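Local coordinates for putative prolyl-tRNA synthetase (Leishmania major, PDB 5XIL), which probably catalyses the ATP-dependent attachment of L-proline to tRNA(Pro), this chain comprising its class II catalytic core, anticodon-binding and C-terminal zinc-binding parts, at residues Y43-C48 with R267-M272; P130-M135 with G161-A166; K173-I178 with S230-Q235; P193-R198 with T476-F481; P285-S290 with D397-M402. All coordinates share one frame; numbering follows the deposited sequence.

Contacts 1, 2, 3 and 5 are buried, whereas contact 4 is only partly so. Contacts 2 and 3 lie side by side in the class II core and meet through Glu-174, a residue of the helix in contact 3. Contact 4 joins this core to the C-terminal part by main-chain pairing and touches contact 3 where Phe-481 packs on Leu-176. Contacts 1 and 5 also adjoin, with Met-272 against Pro-285, around the start of the chain that leads to the anticodon-binding domain. Chemistry follows place: contact 1 is purely apolar, contact 2 pairs backbones beside a tryptophan face, contact 3 adds one serine bond to valine packing, and contact 5 includes a cation-aromatic stack.

Contact 1 of 5, residues Y43-C48 with R267-M272; sequences YYVWKC and RVIGVM
Arg-267 NH1 is held by one acceptor, Gln-226 O, and NH2 beside it by Ile-151 O; neither bond crosses to 43-48. Between 43-48 and 267-272 there is no hydrogen bond. The axes of the two helical segments cross at 120° and stay 10.0 Å apart at their closest, so side chains must span the gap. Val-45 points at the other helix with both branches: CG2 meets Met-272 CE tip to tip at 3.9 Å, the thioether chain being bent at its last torsion (70°), and CG1 slides past Ile-269 CG1 at 4.0 Å. Trp-46 supplies its ring edge, CZ3 lying 4.3 Å from Val-268 CG2. The strand 253-265 followed by helix 267-276 matches motif 3 of class II synthetases, and helix 40-60 matches the long motif 1 helix; Lys-47 makes a salt bridge with Glu-58 of the second subunit. Between these two segments the contact is purely apolar, so it rests on the fit of side chains and sets no directional bond.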
# COMPACT_ATOMS: atom_id res chain seq x y z
N TYR A 43 -9.60 -0.63 -9.10
CA TYR A 43 -8.64 -0.37 -8.02
C TYR A 43 -7.90 -1.62 -7.49
O TYR A 43 -6.72 -1.54 -7.17
CB TYR A 43 -9.28 0.41 -6.85
CG TYR A 43 -8.20 1.05 -6.00
CD1 TYR A 43 -7.59 2.25 -6.42
CD2 TYR A 43 -7.64 0.40 -4.91
CE1 TYR A 43 -6.55 2.82 -5.68
CE2 TYR A 43 -6.60 0.98 -4.16
CZ TYR A 43 -6.09 2.20 -4.58
OH TYR A 43 -5.04 2.75 -3.92
N TYR A 44 -8.60 -2.74 -7.40
CA TYR A 44 -7.99 -4.01 -6.95
C TYR A 44 -6.77 -4.29 -7.77
O TYR A 44 -5.75 -4.80 -7.25
CB TYR A 44 -8.94 -5.18 -7.07
CG TYR A 44 -8.39 -6.40 -6.47
CD1 TYR A 44 -8.43 -6.57 -5.10
CD2 TYR A 44 -7.83 -7.41 -7.26
CE1 TYR A 44 -7.89 -7.73 -4.51
CE2 TYR A 44 -7.27 -8.55 -6.72
CZ TYR A 44 -7.30 -8.70 -5.33
OH TYR A 44 -6.78 -9.81 -4.77
N VAL A 45 -6.84 -3.93 -9.06
CA VAL A 45 -5.66 -4.13 -9.92
C VAL A 45 -4.42 -3.33 -9.41
O VAL A 45 -3.36 -3.87 -9.30
CB VAL A 45 -5.96 -3.81 -11.39
CG1 VAL A 45 -4.74 -4.04 -12.20
CG2 VAL A 45 -7.13 -4.64 -11.88
N TRP A 46 -4.62 -2.07 -9.06
CA TRP A 46 -3.61 -1.18 -8.50
C TRP A 46 -3.15 -1.72 -7.16
O TRP A 46 -1.96 -1.86 -6.94
CB TRP A 46 -4.12 0.25 -8.42
CG TRP A 46 -2.98 1.21 -8.12
CD1 TRP A 46 -2.85 1.92 -7.00
CD2 TRP A 46 -1.78 1.46 -8.91
NE1 TRP A 46 -1.66 2.66 -7.04
CE2 TRP A 46 -0.98 2.36 -8.19
CE3 TRP A 46 -1.31 0.98 -10.11
CZ2 TRP A 46 0.25 2.84 -8.68
CZ3 TRP A 46 -0.12 1.47 -10.62
CH2 TRP A 46 0.66 2.38 -9.91
N LYS A 47 -4.07 -2.21 -6.36
CA LYS A 47 -3.67 -2.82 -5.05
C LYS A 47 -2.69 -3.98 -5.28
O LYS A 47 -1.70 -4.10 -4.59
CB LYS A 47 -4.89 -3.30 -4.32
CG LYS A 47 -4.59 -3.63 -2.92
CD LYS A 47 -5.83 -4.29 -2.32
CE LYS A 47 -6.07 -3.83 -0.90
NZ LYS A 47 -7.21 -4.61 -0.32
N CYS A 48 -2.96 -4.79 -6.29
CA CYS A 48 -2.16 -5.96 -6.66
C CYS A 48 -0.79 -5.54 -7.14
O CYS A 48 0.24 -6.14 -6.79
CB CYS A 48 -2.81 -6.81 -7.76
SG CYS A 48 -4.25 -7.71 -7.17
N ARG A 267 -1.63 3.93 -15.63
CA ARG A 267 -1.66 3.60 -17.02
C ARG A 267 -1.63 2.07 -17.27
O ARG A 267 -2.19 1.59 -18.29
CB ARG A 267 -0.52 4.27 -17.79
CG ARG A 267 -0.30 3.64 -19.16
CD ARG A 267 0.81 4.26 -19.91
NE ARG A 267 0.32 5.56 -20.30
CZ ARG A 267 0.95 6.34 -21.13
NH1 ARG A 267 2.10 5.94 -21.64
NH2 ARG A 267 0.42 7.52 -21.44
N VAL A 268 -0.98 1.29 -16.35
CA VAL A 268 -0.97 -0.13 -16.57
C VAL A 268 -2.39 -0.68 -16.68
O VAL A 268 -2.61 -1.69 -17.40
CB VAL A 268 -0.16 -0.92 -15.50
CG1 VAL A 268 1.28 -0.45 -15.35
CG2 VAL A 268 -0.85 -0.85 -14.18
N ILE A 269 -3.35 -0.08 -15.99
CA ILE A 269 -4.69 -0.60 -15.99
C ILE A 269 -5.32 -0.37 -17.39
O ILE A 269 -6.00 -1.22 -17.93
CB ILE A 269 -5.58 0.07 -14.88
CG1 ILE A 269 -4.97 -0.22 -13.48
CG2 ILE A 269 -7.04 -0.34 -15.03
CD1 ILE A 269 -5.66 0.51 -12.40
N GLY A 270 -5.15 0.84 -17.92
CA GLY A 270 -5.67 1.14 -19.26
C GLY A 270 -5.06 0.21 -20.33
O GLY A 270 -5.76 -0.27 -21.21
N VAL A 271 -3.76 -0.03 -20.27
CA VAL A 271 -3.10 -0.93 -21.20
C VAL A 271 -3.73 -2.33 -21.13
O VAL A 271 -4.08 -2.94 -22.13
CB VAL A 271 -1.58 -1.02 -20.95
CG1 VAL A 271 -0.91 -2.10 -21.79
CG2 VAL A 271 -0.88 0.33 -21.28
N MET A 272 -3.89 -2.79 -19.92
CA MET A 272 -4.51 -4.11 -19.65
C MET A 272 -5.88 -4.25 -20.28
O MET A 272 -6.14 -5.25 -20.94
CB MET A 272 -4.51 -4.34 -18.13
CG MET A 272 -5.14 -5.68 -17.74
SD MET A 272 -5.54 -5.71 -15.97
CE MET A 272 -6.85 -4.61 -15.78

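Contact 2 of 5, residues P130-M135 with G161-A166; sequences PVRLNM and GHCAWA
Trp-165 offers one face of its indole to two residues of the neighbouring strand. Pro-130 lies over the six-membered ring, its CB 3.9 Å from the ring centroid and 21° off the normal, a CH-pi contact. Arg-132 crosses the same indole obliquely: its chain, bent at chi3, brings NE to 3.4 Å from Trp-165 CZ2, which sits over one face of the guanidinium. The two planes stand 48° apart, so this is no flat stack. Glu-174 fixes both groups, its OE2 making a salt bridge to Arg-132 NH2 while its OE1 accepts from Trp-165 NE1. Cys-163 shares this side of the sheet, with SG 3.7 Å from Arg-132 CB. The two strands and the loop joining them correspond to motif 2 of class II synthetases, an antiparallel pair in the catalytic core. Val-131 and Ala-164 form one hydrogen-bonded pair, with Val-131 N to Ala-164 O and Ala-164 N to Val-131 O both 2.9 Å. Leu-133 and His-162 form the next, less evenly: His-162 N meets Leu-133 O at 2.8 Å almost along the C=O axis, but Leu-133 N reaches His-162 O at 3.2 Å from 35° above the carbonyl plane. Their side chains leave on the face opposite Arg-132, where helix 111-122 lies and Tyr-116 OH bonds to His-162 ND1, while NE2 bonds to Glu-160 OE1.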
# COMPACT_ATOMS: atom_id res chain seq x y z
N PRO A 130 24.46 4.06 -0.91
CA PRO A 130 23.45 4.70 -1.80
C PRO A 130 22.23 5.28 -1.07
O PRO A 130 21.90 4.86 0.05
CB PRO A 130 23.05 3.54 -2.69
CG PRO A 130 23.13 2.35 -1.80
CD PRO A 130 24.40 2.58 -1.00
N VAL A 131 21.59 6.28 -1.66
CA VAL A 131 20.31 6.78 -1.16
C VAL A 131 19.29 6.16 -2.11
O VAL A 131 19.41 6.39 -3.32
CB VAL A 131 20.23 8.31 -1.20
CG1 VAL A 131 18.84 8.88 -0.85
CG2 VAL A 131 21.22 8.87 -0.17
N ARG A 132 18.35 5.34 -1.60
CA ARG A 132 17.41 4.64 -2.50
C ARG A 132 16.02 4.75 -1.91
O ARG A 132 15.69 4.11 -0.89
CB ARG A 132 17.78 3.17 -2.61
CG ARG A 132 19.21 2.91 -3.07
CD ARG A 132 19.61 1.48 -2.91
NE ARG A 132 18.99 0.72 -3.96
CZ ARG A 132 19.03 -0.61 -3.98
NH1 ARG A 132 19.68 -1.25 -2.99
NH2 ARG A 132 18.50 -1.27 -4.97
N LEU A 133 15.22 5.59 -2.52
CA LEU A 133 13.91 6.00 -1.98
C LEU A 133 12.79 5.88 -3.03
O LEU A 133 13.01 6.19 -4.20
CB LEU A 133 13.96 7.41 -1.42
CG LEU A 133 14.97 7.64 -0.25
CD1 LEU A 133 15.11 9.10 0.09
CD2 LEU A 133 14.64 6.82 0.98
N ASN A 134 11.62 5.43 -2.58
CA ASN A 134 10.47 5.27 -3.37
C ASN A 134 9.30 5.89 -2.68
O ASN A 134 9.18 5.88 -1.44
CB ASN A 134 10.21 3.75 -3.54
CG ASN A 134 8.97 3.46 -4.34
OD1 ASN A 134 8.89 3.85 -5.50
ND2 ASN A 134 7.96 2.86 -3.71
N MET A 135 8.36 6.37 -3.48
CA MET A 135 7.12 6.93 -2.99
C MET A 135 5.95 6.42 -3.82
O MET A 135 6.09 6.28 -5.03
CB MET A 135 7.16 8.44 -3.19
CG MET A 135 8.17 9.12 -2.35
SD MET A 135 8.16 10.92 -2.70
CE MET A 135 8.70 10.93 -4.38
N GLY A 161 10.60 6.15 -7.90
CA GLY A 161 11.79 5.85 -7.16
C GLY A 161 12.87 6.79 -7.66
O GLY A 161 12.93 7.13 -8.86
N HIS A 162 13.76 7.14 -6.74
CA HIS A 162 14.93 8.04 -7.03
C HIS A 162 16.09 7.52 -6.22
O HIS A 162 16.03 7.43 -4.96
CB HIS A 162 14.68 9.50 -6.70
CG HIS A 162 13.49 10.10 -7.37
ND1 HIS A 162 13.60 11.00 -8.41
CD2 HIS A 162 12.16 9.94 -7.16
CE1 HIS A 162 12.39 11.38 -8.80
NE2 HIS A 162 11.50 10.72 -8.08
N CYS A 163 17.16 7.14 -6.91
CA CYS A 163 18.33 6.59 -6.25
C CYS A 163 19.60 7.37 -6.67
O CYS A 163 19.70 7.92 -7.74
CB CYS A 163 18.47 5.10 -6.60
SG CYS A 163 16.95 4.15 -6.09
N ALA A 164 20.60 7.32 -5.78
CA ALA A 164 21.90 7.94 -5.97
C ALA A 164 22.92 6.96 -5.45
O ALA A 164 22.80 6.49 -4.29
CB ALA A 164 21.98 9.22 -5.15
N TRP A 165 23.90 6.65 -6.27
CA TRP A 165 24.92 5.67 -5.96
C TRP A 165 26.32 6.33 -6.08
O TRP A 165 26.49 7.25 -6.83
CB TRP A 165 24.88 4.53 -6.98
CG TRP A 165 23.63 3.74 -6.99
CD1 TRP A 165 22.45 4.03 -7.62
CD2 TRP A 165 23.43 2.49 -6.31
NE1 TRP A 165 21.53 3.02 -7.36
CE2 TRP A 165 22.11 2.07 -6.57
CE3 TRP A 165 24.27 1.68 -5.54
CZ2 TRP A 165 21.60 0.83 -6.09
CZ3 TRP A 165 23.75 0.49 -5.01
CH2 TRP A 165 22.42 0.09 -5.28
N ALA A 166 27.31 5.73 -5.44
CA ALA A 166 28.73 6.12 -5.57
C ALA A 166 29.34 5.86 -6.96
O ALA A 166 30.05 6.73 -7.46
CB ALA A 166 29.58 5.45 -4.45

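Contact 3 of 5, residues K173-I178 with S230-Q235; sequences KEVLEI and SHNLGQ
Ser-230 holds OG anti to its backbone N (chi1 -178°), and Val-175 holds CG1 anti to its own (chi1 164°); the hydroxyl is thereby placed against the helix, at the carbonyl of Val-175, and the two valine methyls are spread along the strand. Ser-230 OG donates to Val-175 O at 2.8 Å, approaching in the carbonyl plane on a lone pair with a C=O...donor angle of 116°. That single hydrogen bond between the segments ties a strand side chain to a helix carbonyl. Carbon also packs on the hydroxyl: Val-175 CG1 is 3.6 Å from Ser-230 OG, and Ile-178 CB and CG2 are each 3.9 Å from Ser-230 OG. The other valine branch points farther along the strand, its CG2 3.9 Å from Asn-232 CB, the two side chains crossing at about a right angle. Asn-232 is fixed at both ends of its amide: OD1 accepts from Gly-234 N at 2.9 Å, an Asx turn, while ND2 bonds to Tyr-210 OH. Beyond it Leu-233 and Gly-234 form a classic bulge opposite Gln-259. On the helix, Lys-173 NZ and Glu-177 OE2 make a 2.6 Å salt bridge. The axes of the two segments run nearly antiparallel and come within 7.9 Å at their closest, as belongs to the class II synthetase core, in which helix 168-189 packs on the antiparallel sheet that includes strands 223-234 and 253-265.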
# COMPACT_ATOMS: atom_id res chain seq x y z
N LYS A 173 23.13 -0.77 -13.24
CA LYS A 173 22.62 -2.08 -12.94
C LYS A 173 21.20 -1.98 -12.34
O LYS A 173 20.33 -2.73 -12.75
CB LYS A 173 23.56 -2.84 -12.01
CG LYS A 173 23.02 -4.11 -11.36
CD LYS A 173 24.19 -4.78 -10.62
CE LYS A 173 23.82 -6.11 -9.98
NZ LYS A 173 22.73 -5.84 -9.01
N GLU A 174 20.97 -1.01 -11.47
CA GLU A 174 19.65 -0.87 -10.83
C GLU A 174 18.58 -0.43 -11.84
O GLU A 174 17.41 -0.81 -11.74
CB GLU A 174 19.72 0.10 -9.69
CG GLU A 174 18.43 0.14 -8.86
CD GLU A 174 18.46 1.15 -7.74
OE1 GLU A 174 18.94 2.33 -7.93
OE2 GLU A 174 17.98 0.79 -6.65
N VAL A 175 19.00 0.46 -12.74
CA VAL A 175 18.13 0.92 -13.82
C VAL A 175 17.45 -0.26 -14.53
O VAL A 175 16.23 -0.26 -14.72
CB VAL A 175 18.92 1.76 -14.83
CG1 VAL A 175 18.14 1.89 -16.13
CG2 VAL A 175 19.17 3.16 -14.28
N LEU A 176 18.22 -1.28 -14.85
CA LEU A 176 17.72 -2.46 -15.52
C LEU A 176 17.01 -3.44 -14.59
O LEU A 176 16.11 -4.13 -15.03
CB LEU A 176 18.81 -3.17 -16.30
CG LEU A 176 19.46 -2.41 -17.45
CD1 LEU A 176 20.70 -3.09 -18.01
CD2 LEU A 176 18.44 -2.24 -18.55
N GLU A 177 17.40 -3.50 -13.34
CA GLU A 177 16.68 -4.29 -12.36
C GLU A 177 15.25 -3.79 -12.22
O GLU A 177 14.30 -4.60 -12.17
CB GLU A 177 17.36 -4.35 -11.01
CG GLU A 177 18.59 -5.28 -11.02
CD GLU A 177 19.49 -5.08 -9.79
OE1 GLU A 177 19.52 -4.01 -9.16
OE2 GLU A 177 20.22 -6.02 -9.46
N ILE A 178 15.13 -2.49 -12.16
CA ILE A 178 13.86 -1.85 -12.01
C ILE A 178 13.03 -2.06 -13.28
O ILE A 178 11.83 -2.39 -13.20
CB ILE A 178 14.01 -0.34 -11.67
CG1 ILE A 178 14.57 -0.14 -10.25
CG2 ILE A 178 12.67 0.40 -11.87
CD1 ILE A 178 13.63 -0.54 -9.13
N SER A 230 12.49 3.62 -16.87
CA SER A 230 13.54 3.68 -15.88
C SER A 230 14.74 4.46 -16.47
O SER A 230 15.29 4.03 -17.51
CB SER A 230 13.97 2.24 -15.52
OG SER A 230 14.98 2.21 -14.49
N HIS A 231 15.14 5.57 -15.80
CA HIS A 231 16.05 6.56 -16.39
C HIS A 231 17.41 6.46 -15.66
O HIS A 231 17.44 6.46 -14.46
CB HIS A 231 15.50 7.97 -16.16
CG HIS A 231 14.10 8.13 -16.58
ND1 HIS A 231 13.72 8.07 -17.89
CD2 HIS A 231 12.98 8.39 -15.87
CE1 HIS A 231 12.43 8.27 -17.98
NE2 HIS A 231 11.95 8.45 -16.76
N ASN A 232 18.52 6.40 -16.41
CA ASN A 232 19.83 6.66 -15.89
C ASN A 232 20.11 8.17 -16.05
O ASN A 232 20.23 8.66 -17.18
CB ASN A 232 20.83 5.81 -16.62
CG ASN A 232 22.18 5.87 -15.95
OD1 ASN A 232 22.52 6.89 -15.45
ND2 ASN A 232 22.93 4.78 -15.97
N LEU A 233 20.10 8.90 -14.93
CA LEU A 233 20.24 10.31 -14.94
C LEU A 233 21.73 10.72 -14.90
O LEU A 233 21.99 11.87 -14.92
CB LEU A 233 19.52 10.98 -13.76
CG LEU A 233 18.06 10.55 -13.55
CD1 LEU A 233 17.44 11.12 -12.33
CD2 LEU A 233 17.30 10.92 -14.80
N GLY A 234 22.65 9.78 -14.90
CA GLY A 234 24.08 10.04 -14.65
C GLY A 234 24.39 10.99 -13.51
O GLY A 234 23.78 10.96 -12.44
N GLN A 235 25.27 11.98 -13.81
CA GLN A 235 25.63 12.98 -12.83
C GLN A 235 24.96 14.33 -13.10
O GLN A 235 25.24 15.33 -12.43
CB GLN A 235 27.16 13.15 -12.85
CG GLN A 235 27.87 11.92 -12.37
CD GLN A 235 29.38 12.00 -12.52
OE1 GLN A 235 29.86 12.36 -13.55
NE2 GLN A 235 30.10 11.58 -11.51

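Contact 4 of 5, residues P193-R198 with T476-F481; sequences PVVRGR and TLCIPF
Main-chain bonds form the first shell. Arg-198 and Ile-479 are a hydrogen-bonded pair, with Ile-479 N to Arg-198 O nearly straight (177°) at 2.8 Å and Arg-198 N to Ile-479 O at 2.9 Å. A third bond runs from Phe-481 N to Arg-196 O at 3.0 Å, on a carbonyl lone pair. Between them sits Gly-197, its CA 3.7 Å from the centroid of the Phe-481 ring and 5° off the normal, a CH-pi contact. On the far side of the glycine, Val-195 CG1 touches Cys-478 SG at 3.6 Å and Pro-480 CB at 3.8 Å. Arg-198 lies alongside Ile-479, its NH2 4.0 Å from Ile-479 CD1, with its CB 4.1 Å from Phe-481 CE1. Farther out, Arg-196 turns back to helix 168-189 through salt bridges to Glu-180 and Glu-187. The segment axes cross at 88°, so pairing is brief. Three backbone bonds flanked by side-chain packing thus join the C-terminal part to the core, and the lack of a side chain on Gly-197 lets ring and sulfur approach its CA from opposite sides.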
# COMPACT_ATOMS: atom_id res chain seq x y z
N PRO A 193 2.27 -8.51 -22.95
CA PRO A 193 3.62 -8.61 -23.37
C PRO A 193 4.22 -7.21 -23.61
O PRO A 193 3.50 -6.28 -23.94
CB PRO A 193 3.51 -9.36 -24.68
CG PRO A 193 2.21 -8.91 -25.27
CD PRO A 193 1.32 -8.79 -24.03
N VAL A 194 5.53 -7.16 -23.52
CA VAL A 194 6.21 -5.89 -23.63
C VAL A 194 7.43 -6.05 -24.52
O VAL A 194 7.98 -7.19 -24.63
CB VAL A 194 6.63 -5.32 -22.26
CG1 VAL A 194 5.46 -5.14 -21.37
CG2 VAL A 194 7.71 -6.16 -21.58
N VAL A 195 7.92 -4.93 -25.03
CA VAL A 195 9.27 -4.84 -25.62
C VAL A 195 10.22 -4.05 -24.72
O VAL A 195 10.04 -2.86 -24.55
CB VAL A 195 9.24 -4.21 -27.06
CG1 VAL A 195 10.65 -4.05 -27.63
CG2 VAL A 195 8.45 -5.15 -27.97
N ARG A 196 11.18 -4.71 -24.09
CA ARG A 196 12.21 -4.01 -23.29
C ARG A 196 13.16 -3.37 -24.25
O ARG A 196 13.67 -4.04 -25.15
CB ARG A 196 12.98 -5.03 -22.44
CG ARG A 196 12.15 -5.78 -21.41
CD ARG A 196 12.84 -7.11 -21.11
NE ARG A 196 12.24 -7.88 -20.02
CZ ARG A 196 11.17 -8.63 -20.09
NH1 ARG A 196 10.51 -8.70 -21.20
NH2 ARG A 196 10.82 -9.37 -19.03
N GLY A 197 13.49 -2.10 -24.03
CA GLY A 197 14.47 -1.43 -24.90
C GLY A 197 14.92 -0.09 -24.34
O GLY A 197 14.62 0.26 -23.19
N ARG A 198 15.71 0.62 -25.14
CA ARG A 198 16.23 1.90 -24.78
C ARG A 198 15.62 2.97 -25.67
O ARG A 198 15.49 2.80 -26.90
CB ARG A 198 17.75 1.92 -24.95
CG ARG A 198 18.41 3.11 -24.31
CD ARG A 198 19.91 3.23 -24.60
NE ARG A 198 20.32 2.89 -25.96
CZ ARG A 198 20.85 1.73 -26.35
NH1 ARG A 198 20.99 0.72 -25.49
NH2 ARG A 198 21.19 1.57 -27.63
N THR A 476 9.92 6.86 -32.87
CA THR A 476 10.57 5.69 -32.36
C THR A 476 9.91 5.40 -30.98
O THR A 476 9.53 6.31 -30.22
CB THR A 476 12.06 5.77 -32.19
OG1 THR A 476 12.38 6.85 -31.34
CG2 THR A 476 12.78 5.93 -33.56
N LEU A 477 9.72 4.13 -30.78
CA LEU A 477 9.22 3.57 -29.53
C LEU A 477 10.41 3.12 -28.64
O LEU A 477 10.56 3.63 -27.53
CB LEU A 477 8.19 2.47 -29.80
CG LEU A 477 7.04 2.87 -30.71
CD1 LEU A 477 6.18 1.62 -30.91
CD2 LEU A 477 6.17 3.96 -30.13
N CYS A 478 11.30 2.27 -29.14
CA CYS A 478 12.52 1.93 -28.43
C CYS A 478 13.42 1.22 -29.39
O CYS A 478 12.96 0.70 -30.44
CB CYS A 478 12.32 1.04 -27.20
SG CYS A 478 11.78 -0.62 -27.60
N ILE A 479 14.68 1.16 -29.02
CA ILE A 479 15.64 0.26 -29.61
C ILE A 479 15.56 -1.00 -28.75
O ILE A 479 15.95 -0.95 -27.58
CB ILE A 479 17.09 0.77 -29.52
CG1 ILE A 479 17.15 2.10 -30.20
CG2 ILE A 479 18.00 -0.18 -30.30
CD1 ILE A 479 18.00 3.10 -29.52
N PRO A 480 14.98 -2.09 -29.29
CA PRO A 480 14.79 -3.30 -28.48
C PRO A 480 16.10 -3.95 -28.07
O PRO A 480 17.02 -4.03 -28.88
CB PRO A 480 14.00 -4.22 -29.39
CG PRO A 480 13.50 -3.42 -30.47
CD PRO A 480 14.33 -2.20 -30.61
N PHE A 481 16.19 -4.40 -26.82
CA PHE A 481 17.36 -5.11 -26.36
C PHE A 481 17.47 -6.44 -27.12
O PHE A 481 18.55 -6.87 -27.41
CB PHE A 481 17.30 -5.35 -24.84
CG PHE A 481 17.36 -4.09 -24.01
CD1 PHE A 481 18.21 -3.07 -24.35
CD2 PHE A 481 16.66 -3.97 -22.85
CE1 PHE A 481 18.28 -1.91 -23.63
CE2 PHE A 481 16.74 -2.81 -22.08
CZ PHE A 481 17.54 -1.77 -22.48

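Contact 5 of 5, residues P285-S290 with D397-M402; sequences PPRVAS and DVHAQM
The flat groups come first. Arg-287, extended from CG to NE, lays its guanidinium flat on His-399, with the group centres 3.7 Å apart and the planes within 8°. The imidazole extends from the helix with CG anti to the backbone N. His-399 NE2 makes a weak hydrogen bond to Glu-187 O, which suggests a proton there; the stacked cation would probably disfavour a second. The guanidinium is fixed by a salt bridge from NH2 to Glu-396 and a hydrogen bond from NH1 to Gln-188 O. Water provides the polar link: it accepts from Arg-287 N at 2.8 Å and lies in the imidazole plane, 2.9 Å from His-399 ND1. Apolar contacts follow: Pro-286 CG meets Val-398 CG1 at 3.9 Å, Pro-286 CD faces Met-402 SD at 4.0 Å, and Met-402, bent at chi3, sets CE 4.0 Å from Pro-285 CG. This is consistent with a joint between the catalytic core, whose motif 3 helix 267-276 precedes the loop, and helix 387-412, which follows the anticodon-binding sheet.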
# COMPACT_ATOMS: atom_id res chain seq x y z
N PRO A 285 -7.30 -10.34 -16.39
CA PRO A 285 -6.27 -11.29 -16.06
C PRO A 285 -6.51 -11.84 -14.62
O PRO A 285 -6.76 -11.08 -13.67
CB PRO A 285 -4.97 -10.45 -16.13
CG PRO A 285 -5.33 -9.34 -17.02
CD PRO A 285 -6.71 -8.99 -16.62
N PRO A 286 -6.42 -13.16 -14.45
CA PRO A 286 -6.85 -13.75 -13.18
C PRO A 286 -6.07 -13.36 -11.94
O PRO A 286 -6.65 -13.29 -10.86
CB PRO A 286 -6.74 -15.27 -13.43
CG PRO A 286 -5.82 -15.43 -14.55
CD PRO A 286 -5.95 -14.17 -15.43
N ARG A 287 -4.78 -13.04 -12.09
CA ARG A 287 -4.00 -12.66 -10.97
C ARG A 287 -4.37 -11.30 -10.44
O ARG A 287 -3.96 -10.94 -9.27
CB ARG A 287 -2.49 -12.81 -11.21
CG ARG A 287 -2.09 -14.26 -11.56
CD ARG A 287 -0.70 -14.30 -12.16
NE ARG A 287 -0.27 -15.67 -12.52
CZ ARG A 287 0.86 -15.96 -13.09
NH1 ARG A 287 1.70 -14.99 -13.38
NH2 ARG A 287 1.15 -17.24 -13.38
N VAL A 288 -5.15 -10.50 -11.19
CA VAL A 288 -5.55 -9.22 -10.62
C VAL A 288 -7.06 -9.07 -10.60
O VAL A 288 -7.59 -8.00 -10.47
CB VAL A 288 -4.88 -8.02 -11.39
CG1 VAL A 288 -3.39 -8.05 -11.25
CG2 VAL A 288 -5.29 -8.00 -12.87
N ALA A 289 -7.76 -10.17 -10.74
CA ALA A 289 -9.21 -10.16 -10.72
C ALA A 289 -9.72 -10.20 -9.26
O ALA A 289 -9.42 -11.15 -8.53
CB ALA A 289 -9.81 -11.32 -11.53
N SER A 290 -10.49 -9.18 -8.90
CA SER A 290 -10.95 -9.04 -7.54
C SER A 290 -11.82 -10.26 -7.19
O SER A 290 -11.76 -10.79 -6.07
CB SER A 290 -11.78 -7.79 -7.42
OG SER A 290 -12.18 -7.68 -6.10
N ASP A 397 -3.78 -21.59 -15.97
CA ASP A 397 -3.83 -21.79 -17.41
C ASP A 397 -4.46 -20.60 -18.13
O ASP A 397 -3.99 -20.21 -19.21
CB ASP A 397 -4.58 -23.08 -17.77
CG ASP A 397 -4.63 -23.29 -19.23
OD1 ASP A 397 -3.56 -23.50 -19.87
OD2 ASP A 397 -5.72 -23.14 -19.77
N VAL A 398 -5.51 -20.06 -17.56
CA VAL A 398 -6.09 -18.85 -18.10
C VAL A 398 -5.02 -17.72 -18.23
O VAL A 398 -4.94 -17.12 -19.33
CB VAL A 398 -7.25 -18.36 -17.27
CG1 VAL A 398 -7.63 -16.90 -17.68
CG2 VAL A 398 -8.46 -19.30 -17.42
N HIS A 399 -4.27 -17.46 -17.18
CA HIS A 399 -3.16 -16.49 -17.29
C HIS A 399 -2.25 -16.81 -18.48
O HIS A 399 -1.96 -15.92 -19.34
CB HIS A 399 -2.29 -16.44 -16.05
CG HIS A 399 -1.17 -15.46 -16.14
ND1 HIS A 399 -1.35 -14.11 -15.87
CD2 HIS A 399 0.10 -15.58 -16.60
CE1 HIS A 399 -0.21 -13.47 -16.10
NE2 HIS A 399 0.67 -14.32 -16.59
N ALA A 400 -1.79 -18.05 -18.53
CA ALA A 400 -0.89 -18.47 -19.56
C ALA A 400 -1.45 -18.26 -20.96
O ALA A 400 -0.72 -17.83 -21.87
CB ALA A 400 -0.42 -19.94 -19.37
N GLN A 401 -2.69 -18.62 -21.15
CA GLN A 401 -3.31 -18.50 -22.43
C GLN A 401 -3.52 -17.05 -22.87
O GLN A 401 -3.34 -16.70 -24.01
CB GLN A 401 -4.60 -19.31 -22.43
CG GLN A 401 -4.33 -20.81 -22.28
CD GLN A 401 -5.57 -21.68 -22.40
OE1 GLN A 401 -6.34 -21.51 -23.29
NE2 GLN A 401 -5.71 -22.64 -21.54
N MET A 402 -3.91 -16.21 -21.92
CA MET A 402 -4.14 -14.81 -22.25
C MET A 402 -2.84 -14.17 -22.67
O MET A 402 -2.84 -13.31 -23.60
CB MET A 402 -4.70 -14.06 -21.01
CG MET A 402 -6.15 -14.37 -20.73
SD MET A 402 -6.78 -13.51 -19.27
CE MET A 402 -6.73 -11.80 -19.89
O HOH W 1 -3.26 -12.55 -14.44